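ESSC (Geobacillus thermodenitrificans, PDB 5FWH) forms the N-terminal forkhead-associated region of EssC, an FtsK/SpoIIIE-type ATPase component of the bacterial type VII secretion apparatus, and probably serves a structural role there. Local coordinates at residues W5-T10 with L162-Q167; E9-L14 with N145-S150. One frame throughout, in Å; residues are numbered along the deposited sequence.

Interaction 1 (W5-T10 with L162-Q167); sequences WVLYET and LCPYMQ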
# COMPACT_ATOMS: atom_id res chain seq x y z
N TRP A 5 -3.88 -0.01 -5.92
CA TRP A 5 -2.80 0.89 -5.70
C TRP A 5 -2.42 1.35 -7.05
O TRP A 5 -2.17 0.53 -7.93
CB TRP A 5 -1.68 0.13 -5.10
CG TRP A 5 -2.14 -0.69 -3.98
CD1 TRP A 5 -3.07 -1.73 -3.98
CD2 TRP A 5 -1.63 -0.63 -2.71
NE1 TRP A 5 -3.15 -2.29 -2.78
CE2 TRP A 5 -2.31 -1.59 -1.95
CE3 TRP A 5 -0.70 0.19 -2.11
CZ2 TRP A 5 -2.09 -1.75 -0.62
CZ3 TRP A 5 -0.48 0.02 -0.82
CH2 TRP A 5 -1.16 -0.96 -0.08
N VAL A 6 -2.33 2.65 -7.17
CA VAL A 6 -1.86 3.31 -8.37
C VAL A 6 -0.53 4.09 -8.05
O VAL A 6 -0.49 5.05 -7.32
CB VAL A 6 -2.95 4.22 -8.89
CG1 VAL A 6 -2.50 4.98 -10.16
CG2 VAL A 6 -4.21 3.39 -9.11
N LEU A 7 0.54 3.57 -8.60
CA LEU A 7 1.86 4.05 -8.43
C LEU A 7 2.35 4.69 -9.72
O LEU A 7 2.23 4.12 -10.77
CB LEU A 7 2.81 2.91 -8.06
CG LEU A 7 2.43 2.20 -6.74
CD1 LEU A 7 1.56 0.96 -7.01
CD2 LEU A 7 3.70 1.77 -5.98
N TYR A 8 2.92 5.88 -9.55
CA TYR A 8 3.49 6.67 -10.66
C TYR A 8 4.38 7.77 -10.04
O TYR A 8 4.14 8.18 -8.86
CB TYR A 8 2.36 7.29 -11.47
CG TYR A 8 1.46 8.16 -10.64
CD1 TYR A 8 0.48 7.60 -9.83
CD2 TYR A 8 1.57 9.54 -10.67
CE1 TYR A 8 -0.35 8.37 -9.09
CE2 TYR A 8 0.75 10.33 -9.89
CZ TYR A 8 -0.21 9.72 -9.11
OH TYR A 8 -1.04 10.47 -8.33
N GLU A 9 5.39 8.23 -10.80
CA GLU A 9 6.39 9.17 -10.30
C GLU A 9 6.79 8.77 -8.87
O GLU A 9 7.25 7.65 -8.69
CB GLU A 9 5.91 10.63 -10.40
CG GLU A 9 5.50 10.99 -11.84
CD GLU A 9 5.57 12.48 -12.21
OE1 GLU A 9 6.38 13.25 -11.60
OE2 GLU A 9 4.82 12.90 -13.13
N THR A 10 6.58 9.64 -7.88
CA THR A 10 6.92 9.40 -6.48
C THR A 10 5.65 9.31 -5.57
O THR A 10 5.67 9.67 -4.39
CB THR A 10 7.80 10.58 -6.01
OG1 THR A 10 7.10 11.82 -6.27
CG2 THR A 10 9.16 10.55 -6.75
N LEU A 162 2.36 3.23 3.42
CA LEU A 162 1.90 2.27 2.41
C LEU A 162 3.05 1.73 1.61
O LEU A 162 3.92 2.50 1.20
CB LEU A 162 1.08 2.94 1.34
CG LEU A 162 -0.23 3.60 1.65
CD1 LEU A 162 -0.86 4.08 0.36
CD2 LEU A 162 -1.15 2.67 2.35
N CYS A 163 3.05 0.43 1.35
CA CYS A 163 3.75 -0.13 0.19
C CYS A 163 2.75 -1.08 -0.55
O CYS A 163 1.80 -1.50 0.06
CB CYS A 163 4.96 -0.92 0.70
SG CYS A 163 4.48 -2.02 2.03
N PRO A 164 3.00 -1.48 -1.80
CA PRO A 164 2.13 -2.53 -2.39
C PRO A 164 1.74 -3.66 -1.47
O PRO A 164 2.58 -4.38 -0.87
CB PRO A 164 2.92 -3.02 -3.60
CG PRO A 164 3.47 -1.72 -4.07
CD PRO A 164 3.93 -0.98 -2.82
N TYR A 165 0.42 -3.70 -1.34
CA TYR A 165 -0.36 -4.68 -0.56
C TYR A 165 -0.40 -4.51 0.97
O TYR A 165 -1.05 -5.28 1.62
CB TYR A 165 -0.03 -6.11 -0.96
CG TYR A 165 0.24 -6.34 -2.42
CD1 TYR A 165 -0.73 -6.10 -3.34
CD2 TYR A 165 1.49 -6.75 -2.86
CE1 TYR A 165 -0.47 -6.27 -4.68
CE2 TYR A 165 1.76 -6.93 -4.20
CZ TYR A 165 0.77 -6.68 -5.10
OH TYR A 165 1.00 -6.82 -6.43
N MSE A 166 0.25 -3.52 1.57
CA MSE A 166 0.18 -3.41 3.05
C MSE A 166 -0.06 -1.98 3.55
O MSE A 166 0.29 -1.06 2.87
CB MSE A 166 1.51 -3.98 3.50
CG MSE A 166 1.69 -5.55 3.46
SE MSE A 166 3.35 -5.87 4.51
CE MSE A 166 2.48 -6.30 6.21
N GLN A 167 -0.61 -1.79 4.74
CA GLN A 167 -0.68 -0.48 5.41
C GLN A 167 -0.35 -0.58 6.85
O GLN A 167 -0.71 -1.57 7.48
CB GLN A 167 -2.06 0.05 5.38
CG GLN A 167 -2.59 0.25 4.01
CD GLN A 167 -4.09 0.39 4.09
OE1 GLN A 167 -4.84 -0.41 3.49
NE2 GLN A 167 -4.53 1.38 4.93

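Interaction 2 (E9-L14 with N145-S150); sequences ETYCQL and NGVQLS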
# COMPACT_ATOMS: atom_id res chain seq x y z
N GLU A 9 5.39 8.23 -10.80
CA GLU A 9 6.39 9.17 -10.30
C GLU A 9 6.79 8.77 -8.87
O GLU A 9 7.25 7.65 -8.69
CB GLU A 9 5.91 10.63 -10.40
CG GLU A 9 5.50 10.99 -11.84
CD GLU A 9 5.57 12.48 -12.21
OE1 GLU A 9 6.38 13.25 -11.60
OE2 GLU A 9 4.82 12.90 -13.13
N THR A 10 6.58 9.64 -7.88
CA THR A 10 6.92 9.40 -6.48
C THR A 10 5.65 9.31 -5.57
O THR A 10 5.67 9.67 -4.39
CB THR A 10 7.80 10.58 -6.01
OG1 THR A 10 7.10 11.82 -6.27
CG2 THR A 10 9.16 10.55 -6.75
N TYR A 11 4.53 8.92 -6.17
CA TYR A 11 3.24 8.90 -5.51
C TYR A 11 2.69 7.49 -5.55
O TYR A 11 3.06 6.71 -6.44
CB TYR A 11 2.25 9.82 -6.21
CG TYR A 11 2.82 11.22 -6.23
CD1 TYR A 11 2.96 11.93 -5.04
CD2 TYR A 11 3.32 11.78 -7.42
CE1 TYR A 11 3.57 13.20 -5.02
CE2 TYR A 11 3.89 13.02 -7.42
CZ TYR A 11 4.01 13.72 -6.23
OH TYR A 11 4.58 14.95 -6.24
N CYS A 12 1.81 7.21 -4.57
CA CYS A 12 1.01 6.01 -4.59
C CYS A 12 -0.37 6.47 -4.13
O CYS A 12 -0.47 7.07 -3.05
CB CYS A 12 1.59 5.01 -3.59
SG CYS A 12 0.68 3.44 -3.45
N GLN A 13 -1.38 6.28 -4.97
CA GLN A 13 -2.80 6.49 -4.56
C GLN A 13 -3.40 5.13 -4.33
O GLN A 13 -3.10 4.18 -5.08
CB GLN A 13 -3.60 7.08 -5.68
CG GLN A 13 -3.24 8.50 -5.99
CD GLN A 13 -4.24 9.18 -6.90
OE1 GLN A 13 -5.47 9.09 -6.73
NE2 GLN A 13 -3.71 9.92 -7.86
N LEU A 14 -4.28 5.06 -3.34
CA LEU A 14 -5.02 3.85 -2.95
C LEU A 14 -6.48 4.16 -3.27
O LEU A 14 -6.94 5.25 -3.00
CB LEU A 14 -4.76 3.58 -1.47
CG LEU A 14 -5.05 2.21 -0.91
CD1 LEU A 14 -4.02 1.23 -1.43
CD2 LEU A 14 -5.05 2.17 0.60
N ASN A 145 1.58 8.93 3.51
CA ASN A 145 0.42 9.65 3.01
C ASN A 145 0.46 9.80 1.47
O ASN A 145 0.32 10.88 0.96
CB ASN A 145 0.30 11.03 3.74
CG ASN A 145 0.24 10.89 5.28
OD1 ASN A 145 0.92 11.62 6.01
ND2 ASN A 145 -0.53 9.94 5.77
N GLY A 146 0.81 8.73 0.74
CA GLY A 146 0.87 8.83 -0.72
C GLY A 146 2.14 9.35 -1.39
O GLY A 146 2.20 9.35 -2.61
N VAL A 147 3.13 9.78 -0.63
CA VAL A 147 4.34 10.38 -1.16
C VAL A 147 5.60 9.58 -0.78
O VAL A 147 5.89 9.34 0.41
CB VAL A 147 4.55 11.81 -0.62
CG1 VAL A 147 5.77 12.45 -1.34
CG2 VAL A 147 3.29 12.65 -0.83
N GLN A 148 6.39 9.21 -1.79
CA GLN A 148 7.58 8.41 -1.50
C GLN A 148 8.52 9.06 -0.51
O GLN A 148 8.75 10.24 -0.57
CB GLN A 148 8.31 8.07 -2.78
CG GLN A 148 9.39 7.01 -2.57
CD GLN A 148 9.97 6.54 -3.87
OE1 GLN A 148 9.55 6.99 -4.94
NE2 GLN A 148 10.92 5.61 -3.80
N LEU A 149 9.06 8.31 0.44
CA LEU A 149 9.96 8.85 1.43
C LEU A 149 11.35 8.79 0.88
O LEU A 149 11.74 7.75 0.40
CB LEU A 149 9.99 8.00 2.69
CG LEU A 149 8.92 8.06 3.75
CD1 LEU A 149 7.57 8.13 3.08
CD2 LEU A 149 8.98 6.79 4.59
N SER A 150 12.13 9.86 1.00
CA SER A 150 13.54 9.80 0.60
C SER A 150 14.50 9.85 1.79
O SER A 150 15.69 9.68 1.61
CB SER A 150 13.85 10.94 -0.35
OG SER A 150 13.62 12.19 0.28

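Interaction 1 (W5-T10 with L162-Q167)
Strand 5-8 passes beside the tight hairpin that links strands 161-163 and 166-170, with Trp5 CA 6.9 Å from Pro164 CA and no hydrogen bond between the two segments. Cys163 to Met166 form a type II beta turn. The contact joins two beta sandwiches, consistent with two FHA-like lobes in one chain. Trp5 carries most of it. Its CG lies anti to its own carbonyl carbon (chi1 -49°), and the indole lies over the turn. Pro164 CA sits over the six-membered ring in a CH-pi contact, 4.1 Å from its centroid and 17° off the ring normal. The backbone N of Tyr165 is above the same face, near the rim, 3.3 Å from Trp5 CZ2. The Tyr165 ring presents its edge to the indole face, a loose edge-to-face pair with centroids 6.0 Å apart and planes at 67°. Around the indole edge come Met166 O, 3.3 Å from Trp5 CH2, and Leu162 CB, 4.0 Å from Trp5 CZ3. Trp5 NE1 is buried by the contact and has no partner in the model. Cys12 and Leu14 of strand 11-16 also touch the indole. An alanine in place of Trp5 would remove the indole, and would probably cost Pro164 CA its CH-pi contact and Tyr165 and Leu162 their packing on the ring. Gln167 OE1 accepts a hydrogen bond from Gln3 NE2. Leu7 adds a smaller apolar contact, its side chain crossing the proline ring obliquely, with Leu7 CD2 4.0 Å from Pro164 CG.

Interaction 2 (E9-L14 with N145-S150)
Strand 11-14 and the short strand 147-148 meet in a single antiparallel bridge. Tyr11 and Val147 are the bridged, non-hydrogen-bonded pair, their CA atoms 4.7 Å apart. Two backbone bonds flank them. Gln148 N donates to Thr10 O over 2.7 Å, nearly straight at 169°. Cys12 N donates to Gly146 O over 2.9 Å, at 157°. In both, the donor lies above the plane of the carbonyl. Each segment therefore gives one N-H and accepts with one C=O. The bonded carbonyls also receive CA-H...O contacts. Tyr11 CA lies 3.1 Å from Gly146 O, and Val147 CA lies 3.6 Å from Thr10 O. Gly146 CA makes a similar, more bent contact with Cys12 O.

Asn145 and Gly146 have backbone angles that fit a type I′ turn between strands 143-144 and 147-148. The angles of Gly146 themselves call for glycine, and a side chain would also press on Cys12 O. The side chains make looser contacts, without hydrogen bonds across the segments. Tyr11 CB points away overall, though it still touches Gly146 O, and the ring edge meets Val147, with Tyr11 CE1 4.2 Å from Val147 CG2. Thr10 OG1 takes the crowded position between backbone N and carbonyl carbon, above one face of the Tyr11 ring. The Gln148 side chain is extended, CG anti to the backbone N, and crosses Thr10 at about a right angle. Gln148 OE1 stays 4.0 Å from Thr10 CG2, a contact without a hydrogen bond. Other polar groups are satisfied elsewhere: Glu9 OE2 by Ser38 OG, and Gln13 NE2 by Tyr8 OH and Thr35 O.

The two backbone bonds hold the join at the surface, and probably depend on side chains mainly through the need for glycine at Gly146.

Interactions 1 and 2 start from one stretch of chain and share Glu9 and Thr10. Their centres are about 7 Å apart. Strands 3-8 and 11-16 are antiparallel neighbours, and both reach the sheet that holds strands 161-163, 166-170 and 147-148. Val6 N and Gln13 O, 2.7 Å apart, probably hydrogen-bond strand 3-8 to strand 11-16. The two contacts also pack directly: Trp5 CD2 is 3.3 Å from Leu14 CD1, and Trp5 CE3 is 3.8 Å from Cys12 SG. The same sheet thus meets the other lobe in two ways: side chains of the inner strand 3-8 pack on the 163-166 turn in interaction 1, and the edge strand 11-16 pairs by backbone bonds in interaction 2.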